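Local coordinates for triacylglycerol lipase (Clostridium botulinum, PDB 5AH1), which hydrolyses ester bonds, including those of triacylglycerols and of synthetic polyesters, as a zinc-binding lipase with the alpha/beta-hydrolase fold, at residues K98-V103 and D428-F433; D51-P56 and N435-Y440; E93-K98 and S264-L269; S225-P230 and F329-Q334. One frame throughout, in Å; residues are numbered along the deposited sequence.

Contact 1 of 4, residues K98-V103 and D428-F433; sequences KYWGGV and DIVGTF. With K (potassium ion), chain C.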
# COMPACT_ATOMS: atom_id res chain seq x y z
N LYS A 98 -9.35 -7.83 9.65
CA LYS A 98 -8.02 -7.22 9.53
C LYS A 98 -7.59 -6.98 8.09
O LYS A 98 -7.80 -7.82 7.22
CB LYS A 98 -6.97 -8.13 10.20
CG LYS A 98 -7.17 -8.28 11.70
CD LYS A 98 -6.74 -7.03 12.47
CE LYS A 98 -7.06 -7.15 13.97
NZ LYS A 98 -8.51 -7.05 14.23
N TYR A 99 -6.97 -5.83 7.84
CA TYR A 99 -6.35 -5.61 6.54
C TYR A 99 -5.33 -6.72 6.28
O TYR A 99 -5.28 -7.31 5.20
CB TYR A 99 -5.67 -4.25 6.47
CG TYR A 99 -5.19 -3.90 5.09
CD1 TYR A 99 -3.93 -4.30 4.64
CD2 TYR A 99 -5.98 -3.17 4.22
CE1 TYR A 99 -3.47 -3.96 3.38
CE2 TYR A 99 -5.55 -2.84 2.96
CZ TYR A 99 -4.30 -3.24 2.53
OH TYR A 99 -3.88 -2.85 1.27
N TRP A 100 -4.52 -7.00 7.30
CA TRP A 100 -3.47 -7.98 7.19
C TRP A 100 -3.96 -9.34 7.67
O TRP A 100 -3.80 -9.71 8.84
CB TRP A 100 -2.24 -7.52 7.98
CG TRP A 100 -1.59 -6.31 7.33
CD1 TRP A 100 -1.77 -4.99 7.69
CD2 TRP A 100 -0.69 -6.30 6.21
NE1 TRP A 100 -1.03 -4.18 6.86
CE2 TRP A 100 -0.36 -4.96 5.95
CE3 TRP A 100 -0.13 -7.30 5.42
CZ2 TRP A 100 0.52 -4.60 4.93
CZ3 TRP A 100 0.75 -6.95 4.43
CH2 TRP A 100 1.06 -5.61 4.18
N GLY A 101 -4.60 -10.05 6.75
CA GLY A 101 -5.01 -11.43 6.94
C GLY A 101 -6.50 -11.66 6.95
O GLY A 101 -6.96 -12.80 6.86
N GLY A 102 -7.29 -10.60 7.08
CA GLY A 102 -8.73 -10.75 7.09
C GLY A 102 -9.25 -11.38 8.37
O GLY A 102 -9.18 -10.76 9.44
N VAL A 103 -9.77 -12.60 8.26
CA VAL A 103 -10.19 -13.36 9.43
C VAL A 103 -9.03 -14.09 10.10
O VAL A 103 -9.21 -14.69 11.16
CB VAL A 103 -11.28 -14.38 9.09
CG1 VAL A 103 -12.53 -13.66 8.61
CG2 VAL A 103 -10.80 -15.40 8.06
N ASP A 428 -6.01 -11.03 -2.37
CA ASP A 428 -5.69 -12.40 -1.95
C ASP A 428 -4.39 -12.46 -1.16
O ASP A 428 -4.25 -13.26 -0.22
CB ASP A 428 -5.50 -13.32 -3.15
CG ASP A 428 -6.79 -13.63 -3.90
OD1 ASP A 428 -7.89 -13.51 -3.31
OD2 ASP A 428 -6.70 -14.01 -5.09
N ILE A 429 -3.41 -11.65 -1.54
CA ILE A 429 -2.09 -11.71 -0.93
C ILE A 429 -2.07 -11.19 0.51
O ILE A 429 -1.13 -11.46 1.25
CB ILE A 429 -1.02 -10.98 -1.81
CG1 ILE A 429 0.42 -11.21 -1.30
CG2 ILE A 429 -1.35 -9.47 -1.93
CD1 ILE A 429 0.84 -12.68 -1.20
N VAL A 430 -3.11 -10.45 0.91
CA VAL A 430 -3.28 -10.07 2.31
C VAL A 430 -4.42 -10.86 2.97
O VAL A 430 -4.93 -10.47 4.03
CB VAL A 430 -3.46 -8.54 2.51
CG1 VAL A 430 -2.20 -7.81 2.09
CG2 VAL A 430 -4.66 -7.99 1.75
N GLY A 431 -4.79 -12.00 2.38
CA GLY A 431 -5.70 -12.93 3.04
C GLY A 431 -7.16 -12.79 2.70
O GLY A 431 -8.01 -13.49 3.25
N THR A 432 -7.47 -11.89 1.77
CA THR A 432 -8.83 -11.61 1.33
C THR A 432 -8.93 -11.90 -0.18
O THR A 432 -8.91 -10.99 -1.01
CB THR A 432 -9.16 -10.14 1.65
OG1 THR A 432 -9.09 -9.95 3.08
CG2 THR A 432 -10.56 -9.75 1.18
N PHE A 433 -9.04 -13.18 -0.57
CA PHE A 433 -9.21 -14.34 0.31
C PHE A 433 -8.15 -15.38 -0.03
O PHE A 433 -8.06 -15.84 -1.16
CB PHE A 433 -10.61 -14.91 0.10
CG PHE A 433 -11.71 -13.94 0.42
CD1 PHE A 433 -12.00 -13.61 1.73
CD2 PHE A 433 -12.43 -13.33 -0.60
CE1 PHE A 433 -13.00 -12.70 2.03
CE2 PHE A 433 -13.43 -12.43 -0.30
CZ PHE A 433 -13.71 -12.11 1.02
K K C . -9.13 -14.19 -5.45
O HOH W 1 -7.73 -7.92 4.29
O HOH W 2 -10.15 -13.23 5.14
O HOH W 3 -9.08 -16.14 -3.80
O HOH W 4 -11.05 -15.34 -6.43
O HOH W 5 -11.01 -13.38 -4.14

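Contact 2 of 4, residues D51-P56 and N435-Y440; sequences DINKMP and NVKDWY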
# COMPACT_ATOMS: atom_id res chain seq x y z
N ASP A 51 -12.25 -22.00 7.39
CA ASP A 51 -12.33 -22.23 5.95
C ASP A 51 -11.16 -21.62 5.18
O ASP A 51 -10.71 -22.19 4.19
CB ASP A 51 -13.67 -21.72 5.39
CG ASP A 51 -14.82 -22.68 5.68
OD1 ASP A 51 -14.56 -23.81 6.15
OD2 ASP A 51 -15.99 -22.31 5.43
N ILE A 52 -10.65 -20.47 5.63
CA ILE A 52 -9.42 -19.95 5.04
C ILE A 52 -8.31 -20.98 5.22
O ILE A 52 -7.56 -21.26 4.29
CB ILE A 52 -8.99 -18.60 5.66
CG1 ILE A 52 -9.98 -17.48 5.28
CG2 ILE A 52 -7.56 -18.24 5.24
CD1 ILE A 52 -9.96 -17.05 3.81
N ASN A 53 -8.22 -21.58 6.41
CA ASN A 53 -7.15 -22.54 6.71
C ASN A 53 -7.23 -23.81 5.87
O ASN A 53 -6.24 -24.54 5.76
CB ASN A 53 -7.14 -22.89 8.21
CG ASN A 53 -6.69 -21.73 9.08
OD1 ASN A 53 -5.96 -20.84 8.64
ND2 ASN A 53 -7.13 -21.73 10.33
N LYS A 54 -8.39 -24.07 5.28
CA LYS A 54 -8.58 -25.21 4.38
C LYS A 54 -8.08 -24.93 2.96
O LYS A 54 -7.85 -25.86 2.19
CB LYS A 54 -10.05 -25.63 4.34
CG LYS A 54 -10.54 -26.27 5.63
CD LYS A 54 -12.00 -26.69 5.53
CE LYS A 54 -12.51 -27.20 6.86
NZ LYS A 54 -13.94 -27.60 6.78
N MET A 55 -7.93 -23.66 2.61
CA MET A 55 -7.43 -23.29 1.29
C MET A 55 -5.95 -23.65 1.17
O MET A 55 -5.25 -23.76 2.17
CB MET A 55 -7.63 -21.79 1.04
CG MET A 55 -9.06 -21.32 1.19
SD MET A 55 -9.26 -19.55 0.89
CE MET A 55 -9.03 -19.48 -0.88
N PRO A 56 -5.46 -23.87 -0.06
CA PRO A 56 -4.05 -24.23 -0.24
C PRO A 56 -3.14 -23.11 0.25
O PRO A 56 -3.35 -21.96 -0.13
CB PRO A 56 -3.91 -24.39 -1.75
CG PRO A 56 -5.29 -24.60 -2.26
CD PRO A 56 -6.18 -23.83 -1.35
N ASN A 435 -5.08 -18.31 2.06
CA ASN A 435 -4.32 -18.84 3.18
C ASN A 435 -2.87 -18.44 2.99
O ASN A 435 -2.17 -19.03 2.16
CB ASN A 435 -4.49 -20.36 3.19
CG ASN A 435 -3.74 -21.04 4.32
OD1 ASN A 435 -3.11 -20.40 5.16
ND2 ASN A 435 -3.83 -22.37 4.35
N VAL A 436 -2.44 -17.40 3.70
CA VAL A 436 -1.14 -16.78 3.47
C VAL A 436 -0.23 -16.70 4.70
O VAL A 436 0.89 -16.19 4.61
CB VAL A 436 -1.30 -15.36 2.88
CG1 VAL A 436 -2.00 -15.42 1.52
CG2 VAL A 436 -2.05 -14.42 3.83
N LYS A 437 -0.67 -17.23 5.84
CA LYS A 437 0.07 -16.98 7.08
C LYS A 437 1.48 -17.58 7.03
O LYS A 437 2.45 -16.96 7.47
CB LYS A 437 -0.71 -17.44 8.32
CG LYS A 437 -0.94 -18.93 8.41
CD LYS A 437 -1.87 -19.26 9.57
CE LYS A 437 -2.13 -20.75 9.67
NZ LYS A 437 -3.10 -21.08 10.76
N ASP A 438 1.61 -18.77 6.47
CA ASP A 438 2.92 -19.41 6.38
C ASP A 438 3.88 -18.63 5.48
O ASP A 438 5.07 -18.53 5.76
CB ASP A 438 2.79 -20.86 5.92
CG ASP A 438 2.11 -21.73 6.96
OD1 ASP A 438 2.56 -21.70 8.12
OD2 ASP A 438 1.12 -22.41 6.62
N TRP A 439 3.35 -18.05 4.41
CA TRP A 439 4.14 -17.22 3.53
C TRP A 439 4.74 -16.05 4.30
O TRP A 439 5.95 -15.77 4.21
CB TRP A 439 3.28 -16.73 2.36
CG TRP A 439 4.03 -16.01 1.25
CD1 TRP A 439 4.40 -16.53 0.05
CD2 TRP A 439 4.42 -14.63 1.22
NE1 TRP A 439 5.02 -15.58 -0.72
CE2 TRP A 439 5.05 -14.40 -0.02
CE3 TRP A 439 4.31 -13.56 2.12
CZ2 TRP A 439 5.59 -13.16 -0.38
CZ3 TRP A 439 4.84 -12.34 1.76
CH2 TRP A 439 5.47 -12.14 0.52
N TYR A 440 3.91 -15.37 5.09
CA TYR A 440 4.39 -14.24 5.87
C TYR A 440 5.38 -14.65 6.96
O TYR A 440 6.36 -13.94 7.20
CB TYR A 440 3.22 -13.45 6.47
CG TYR A 440 2.57 -12.56 5.45
CD1 TYR A 440 1.54 -13.01 4.64
CD2 TYR A 440 3.03 -11.26 5.26
CE1 TYR A 440 0.97 -12.20 3.69
CE2 TYR A 440 2.46 -10.44 4.31
CZ TYR A 440 1.44 -10.92 3.53
OH TYR A 440 0.89 -10.09 2.58
O HOH W 6 -4.32 -19.14 7.26
O HOH W 7 -5.45 -19.30 11.33
O HOH W 8 -3.48 -23.85 7.07
O HOH W 9 -5.08 -19.83 -0.35

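Contact 3 of 4, residues E93-K98 and S264-L269; sequences ELLGYK and SSIYDL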
# COMPACT_ATOMS: atom_id res chain seq x y z
N GLU A 93 -10.88 -1.17 13.60
CA GLU A 93 -11.94 -0.83 12.66
C GLU A 93 -12.48 -2.08 11.98
O GLU A 93 -11.88 -3.15 12.07
CB GLU A 93 -11.42 0.19 11.63
CG GLU A 93 -10.94 1.49 12.29
CD GLU A 93 -10.51 2.56 11.32
OE1 GLU A 93 -9.35 2.55 10.86
OE2 GLU A 93 -11.31 3.47 11.04
N LEU A 94 -13.64 -1.93 11.35
CA LEU A 94 -14.29 -3.00 10.57
C LEU A 94 -14.66 -4.21 11.41
O LEU A 94 -14.69 -5.34 10.91
CB LEU A 94 -13.42 -3.44 9.38
CG LEU A 94 -12.98 -2.34 8.42
CD1 LEU A 94 -12.27 -2.96 7.22
CD2 LEU A 94 -14.17 -1.48 7.97
N LEU A 95 -14.97 -3.97 12.68
CA LEU A 95 -15.45 -5.01 13.59
C LEU A 95 -14.51 -6.20 13.61
O LEU A 95 -14.94 -7.35 13.70
CB LEU A 95 -16.87 -5.43 13.20
CG LEU A 95 -17.89 -4.30 13.35
CD1 LEU A 95 -19.23 -4.69 12.81
CD2 LEU A 95 -18.02 -3.86 14.80
N GLY A 96 -13.22 -5.91 13.56
CA GLY A 96 -12.22 -6.95 13.75
C GLY A 96 -11.69 -7.59 12.48
O GLY A 96 -10.73 -8.36 12.55
N TYR A 97 -12.28 -7.29 11.33
CA TYR A 97 -11.75 -7.81 10.08
C TYR A 97 -10.44 -7.08 9.80
O TYR A 97 -10.44 -5.86 9.71
CB TYR A 97 -12.72 -7.59 8.92
CG TYR A 97 -12.34 -8.39 7.69
CD1 TYR A 97 -12.80 -9.68 7.52
CD2 TYR A 97 -11.51 -7.86 6.72
CE1 TYR A 97 -12.45 -10.43 6.42
CE2 TYR A 97 -11.14 -8.61 5.62
CZ TYR A 97 -11.63 -9.88 5.46
OH TYR A 97 -11.27 -10.64 4.38
N LYS A 98 -9.35 -7.83 9.65
CA LYS A 98 -8.02 -7.22 9.53
C LYS A 98 -7.59 -6.98 8.09
O LYS A 98 -7.80 -7.82 7.22
CB LYS A 98 -6.97 -8.13 10.20
CG LYS A 98 -7.17 -8.28 11.70
CD LYS A 98 -6.74 -7.03 12.47
CE LYS A 98 -7.06 -7.15 13.97
NZ LYS A 98 -8.51 -7.05 14.23
N SER A 264 -22.41 1.88 8.70
CA SER A 264 -22.32 1.98 10.15
C SER A 264 -20.98 2.57 10.53
O SER A 264 -20.04 2.58 9.73
CB SER A 264 -22.53 0.62 10.81
OG SER A 264 -21.43 -0.23 10.57
N SER A 265 -20.88 3.06 11.75
CA SER A 265 -19.69 3.78 12.20
C SER A 265 -18.60 2.82 12.63
O SER A 265 -18.30 2.70 13.81
CB SER A 265 -20.04 4.71 13.36
OG SER A 265 -21.05 5.61 12.97
N ILE A 266 -17.99 2.15 11.66
CA ILE A 266 -16.96 1.16 11.94
C ILE A 266 -15.69 1.44 11.13
O ILE A 266 -14.80 0.60 11.06
CB ILE A 266 -17.49 -0.28 11.71
CG1 ILE A 266 -17.85 -0.53 10.25
CG2 ILE A 266 -18.67 -0.54 12.64
CD1 ILE A 266 -18.30 -1.97 9.95
N TYR A 267 -15.61 2.62 10.52
CA TYR A 267 -14.38 3.07 9.87
C TYR A 267 -14.37 4.59 9.75
O TYR A 267 -15.41 5.23 9.74
CB TYR A 267 -14.19 2.39 8.50
CG TYR A 267 -15.29 2.64 7.52
CD1 TYR A 267 -16.45 1.86 7.53
CD2 TYR A 267 -15.21 3.66 6.59
CE1 TYR A 267 -17.47 2.09 6.64
CE2 TYR A 267 -16.22 3.89 5.70
CZ TYR A 267 -17.36 3.12 5.73
OH TYR A 267 -18.35 3.39 4.83
N ASP A 268 -13.17 5.14 9.66
CA ASP A 268 -12.92 6.58 9.69
C ASP A 268 -12.00 6.86 8.51
O ASP A 268 -10.99 6.18 8.33
CB ASP A 268 -12.26 6.89 11.04
CG ASP A 268 -11.84 8.35 11.23
OD1 ASP A 268 -11.93 9.19 10.31
OD2 ASP A 268 -11.41 8.66 12.37
N LEU A 269 -12.36 7.83 7.67
CA LEU A 269 -11.55 8.17 6.49
C LEU A 269 -10.36 9.08 6.82
O LEU A 269 -9.49 9.28 5.99
CB LEU A 269 -12.39 8.81 5.40
CG LEU A 269 -13.54 7.93 4.90
CD1 LEU A 269 -14.43 8.72 3.96
CD2 LEU A 269 -13.01 6.67 4.22

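Contact 4 of 4, residues S225-P230 and F329-Q334; sequences STISTP and FSWTTQ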
# COMPACT_ATOMS: atom_id res chain seq x y z
N SER A 225 9.80 -3.50 1.80
CA SER A 225 9.19 -4.52 0.96
C SER A 225 7.85 -4.02 0.46
O SER A 225 6.98 -3.67 1.27
CB SER A 225 8.97 -5.81 1.74
OG SER A 225 10.18 -6.41 2.14
N THR A 226 7.70 -3.96 -0.87
CA THR A 226 6.43 -3.59 -1.49
C THR A 226 5.76 -4.85 -2.03
O THR A 226 6.42 -5.74 -2.56
CB THR A 226 6.59 -2.50 -2.59
OG1 THR A 226 7.19 -3.04 -3.77
CG2 THR A 226 7.40 -1.34 -2.09
N ILE A 227 4.44 -4.93 -1.83
CA ILE A 227 3.64 -6.07 -2.25
C ILE A 227 2.44 -5.51 -3.00
O ILE A 227 1.64 -4.77 -2.44
CB ILE A 227 3.17 -6.92 -1.05
CG1 ILE A 227 4.35 -7.39 -0.19
CG2 ILE A 227 2.34 -8.11 -1.54
CD1 ILE A 227 3.90 -8.18 1.05
N SER A 228 2.33 -5.86 -4.28
CA SER A 228 1.22 -5.39 -5.12
C SER A 228 1.18 -3.87 -5.23
O SER A 228 0.11 -3.26 -5.36
CB SER A 228 -0.12 -5.88 -4.58
OG SER A 228 -0.09 -7.26 -4.24
N THR A 229 2.35 -3.24 -5.19
CA THR A 229 2.42 -1.79 -5.08
C THR A 229 2.46 -1.11 -6.45
O THR A 229 3.21 -1.53 -7.34
CB THR A 229 3.65 -1.38 -4.26
OG1 THR A 229 3.47 -1.82 -2.92
CG2 THR A 229 3.90 0.14 -4.27
N PRO A 230 1.67 -0.03 -6.62
CA PRO A 230 1.75 0.77 -7.85
C PRO A 230 2.99 1.67 -7.83
O PRO A 230 2.91 2.89 -7.69
CB PRO A 230 0.47 1.59 -7.81
CG PRO A 230 0.22 1.79 -6.34
CD PRO A 230 0.65 0.49 -5.69
N PHE A 329 12.77 -4.85 -1.57
CA PHE A 329 12.16 -6.04 -2.16
C PHE A 329 10.84 -5.66 -2.76
O PHE A 329 10.08 -4.95 -2.14
CB PHE A 329 11.95 -7.12 -1.09
CG PHE A 329 13.22 -7.56 -0.45
CD1 PHE A 329 14.01 -8.55 -1.04
CD2 PHE A 329 13.67 -6.96 0.72
CE1 PHE A 329 15.20 -8.94 -0.48
CE2 PHE A 329 14.86 -7.35 1.28
CZ PHE A 329 15.63 -8.33 0.69
N SER A 330 10.54 -6.21 -3.92
CA SER A 330 9.23 -6.02 -4.53
C SER A 330 8.61 -7.35 -4.91
O SER A 330 9.28 -8.25 -5.44
CB SER A 330 9.34 -5.15 -5.78
OG SER A 330 10.26 -5.74 -6.67
N TRP A 331 7.31 -7.45 -4.62
CA TRP A 331 6.48 -8.60 -4.93
C TRP A 331 5.34 -8.15 -5.84
O TRP A 331 4.66 -7.15 -5.56
CB TRP A 331 5.92 -9.19 -3.64
CG TRP A 331 6.99 -9.71 -2.74
CD1 TRP A 331 7.65 -9.01 -1.77
CD2 TRP A 331 7.55 -11.03 -2.75
NE1 TRP A 331 8.58 -9.83 -1.17
CE2 TRP A 331 8.54 -11.07 -1.75
CE3 TRP A 331 7.32 -12.17 -3.52
CZ2 TRP A 331 9.28 -12.22 -1.48
CZ3 TRP A 331 8.05 -13.31 -3.26
CH2 TRP A 331 9.02 -13.33 -2.23
N THR A 332 5.17 -8.90 -6.93
CA THR A 332 4.18 -8.64 -7.97
C THR A 332 3.11 -9.73 -7.93
O THR A 332 3.44 -10.92 -7.94
CB THR A 332 4.86 -8.65 -9.37
OG1 THR A 332 5.84 -7.61 -9.43
CG2 THR A 332 3.83 -8.47 -10.48
N THR A 333 1.85 -9.31 -7.86
CA THR A 333 0.71 -10.20 -7.98
C THR A 333 0.12 -10.09 -9.38
O THR A 333 0.10 -9.00 -9.97
CB THR A 333 -0.36 -9.89 -6.91
OG1 THR A 333 -0.41 -8.47 -6.67
CG2 THR A 333 -0.02 -10.58 -5.60
N GLN A 334 -0.40 -11.20 -9.89
CA GLN A 334 -1.06 -11.24 -11.20
C GLN A 334 -2.24 -12.19 -11.13
O GLN A 334 -2.13 -13.27 -10.55
CB GLN A 334 -0.09 -11.72 -12.28
CG GLN A 334 -0.77 -11.89 -13.63
CD GLN A 334 0.17 -12.26 -14.74
OE1 GLN A 334 1.39 -12.28 -14.57
NE2 GLN A 334 -0.40 -12.53 -15.90
O HOH W 10 5.23 -4.39 -5.33

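Contact 1 of 4, residues K98-V103 and D428-F433
Gly101 and Gly431 bring two irregular loops together backbone to backbone, their CA atoms 4.2 Å apart, an approach that a CB on Gly431 would block, since it would run into Gly101 O. The one direct polar link is weak: Gly101 N meets Val430 O at 2.8 Å, but the N-H is bent to 128°. Water reinforces it. One molecule donates to Tyr99 O at 2.7 Å and also bonds Thr432 OG1, itself hydrogen-bonded to Tyr97 OH, and a second joins Gly431 O to Val103 N. Among side chains Val430 does most of the touching. Its CG1, anti to the carbonyl carbon (chi1 -65°), lies 3.9 Å from Trp100 CZ3, meeting the indole obliquely, while CG2 rests 3.6 Å from Tyr99 O. At the far end Asp428 grips the potassium ion through both carboxylate oxygens, a site completed by Asp425, Pro351 O and water. Asp428 OD1 also accepts Phe433 N at 3.0 Å on its anti lone pair. Tyr99 OH bonds His181 ND1, and Trp100 and Val430 pack on the same histidine, which ends strand 176-181 beside a probable nucleophile elbow. Tyr440 of helix 437-448 touches Trp100 and Val430, and Thr432 meets helix 242-257.

Contact 2 of 4, residues D51-P56 and N435-Y440
Asn435 ND2 donates to Met55 O at 2.9 Å, the one direct hydrogen bond between the two segments and almost perfectly straight at 175°. The acceptor lies in the plane of the Asn435 amide, although the donor is tilted 32° from the carbonyl plane of Met55. CG stands anti to the backbone N (chi1 -180°), on the side of the turn that follows helix 49-54. Water-mediated links are more numerous. One molecule donates both to Asn53 OD1 and to Asn435 OD1, another runs from Asn53 O to Asn435 ND2, and a third joins Pro56 O to Asn435 N at 2.8 Å from each. A fourth accepts from Asn53 ND2 and from Lys437 NZ. The lysine is extended beyond CG and crosses Asn53 at about a right angle, with NZ 3.6 Å from Asn53 OD1. Plain van der Waals contact adds to this: Asn435 CB lies 3.4 Å from Ile52 O and 4.1 Å from Met55 CB. The contact thus ties the end of helix 49-54 to the residues leading into helix 437-448, where Val436 is N-cap. The backbone of Asn435 also bonds that of Leu58, and Lys437 and Tyr440 pack on Leu106 of helix 106-112.

Contact 3 of 4, residues E93-K98 and S264-L269
Leu94 and Leu95, which both pack against Ile266, adopt the left-handed helical backbone conformation in succession (phi 62° and 53°), and Gly96 follows with a positive phi of its own. Such a run is unusual for residues other than glycine. It coils the loop tightly, with Tyr97 N bonded to Leu94 O, and it starts from the straighter of the two hydrogen bonds: Leu94 N donates to Ile266 O at 2.8 Å, in the carbonyl plane. The second, from Asp268 N to Glu93 OE2 at 2.9 Å, is bent and weak; the same oxygen lies 3.3 Å from Tyr267 CA. The other carboxylate oxygen, Glu93 OE1, accepts Gly90 N and forms a salt bridge with Lys270. Glu93 OE2 is 5.4 Å from Asp268 OD2, a proximity of like charges that Lys270 and Arg161 would probably offset: Asp268 OD1 accepts Lys270 N, while OD2 pairs with Arg161. Ile266 CG2, anti to the carbonyl carbon, touches Leu95 CG at 3.9 Å; the two side chains cross at about a right angle. Leu94 CD2 reaches Tyr267 CB at 3.9 Å and meets the ring obliquely. The contact joins the loop between strand 80-83 and helix 106-112 to the linker from helix 242-257 to helix 284-292: Leu94 and Tyr267 both lean on Leu253 of the former helix, and Tyr267 also touches Ile288 of the latter.

Contact 4 of 4, residues S225-P230 and F329-Q334
Ile227 and Trp331 lie side by side and point the same way from neighbouring parallel strands, with Ile227 CG1 4.0 Å from Trp331 CD1. The indole, its CG anti to the carbonyl carbon (chi1 -62°), has Thr226 O at its edge, in the ring plane and 3.6 Å from Trp331 CD1. Ser225 and Phe329 form the preceding pair on that face, where the serine OG lies 3.8 Å from Phe329 CB and meets the ring obliquely, and it bonds Tyr443 OH. Tyr443, on helix 437-448, also bonds Trp331 NE1 and meets the indole edge to face. Thr226 and Ser330 occupy the other face, with Thr226 OG1 3.6 Å from Ser330 CB; Ser330 OG itself bonds Asp393 O. Between the two faces the strand axes run 4.6 Å apart and only 9° from parallel. Thr226 bonds in both directions, its N to Phe329 O at 2.9 Å and its O to Trp331 N at 2.8 Å, and Ser228 N extends the pairing to Trp331 O. Further along the chain, hydroxyls take over: Ser228 OG donates to Thr333 OG1 at 2.7 Å, and Thr333 OG1 bonds Asp384 OD2. A water accepts from Thr226 OG1 and Thr229 N and donates to Trp331 O. This central sheet of the alpha/beta-hydrolase fold therefore carries buried polar groups on both faces and satisfies them with specific partners. The chain from Ser228 through Thr333 to Asp384 would fix the rotation of both hydroxyls.

How the contacts relate
Contacts 1 and 4 are buried, whereas contacts 2 and 3 are partly buried, and the chemistry follows. Direct backbone bonds between strands dominate contact 4; contact 1 relies on close glycine backbones and two bridging waters, with a metal-bound carboxylate at one end; contact 2 is largely hydrated; contact 3 mixes aliphatic packing with charges. Helix 437-448 links three of them: Tyr440 of contact 2 bonds Ile429 O of contact 1 and touches Ile227 of contact 4, where Trp439 also packs on Trp331. Ile429 in turn packs on Ser228 and Thr333. Contacts 1 and 3 share Lys98 and are joined by the Tyr97–Thr432 hydroxyl bond. Contact 3 touches neither contact 2 nor contact 4.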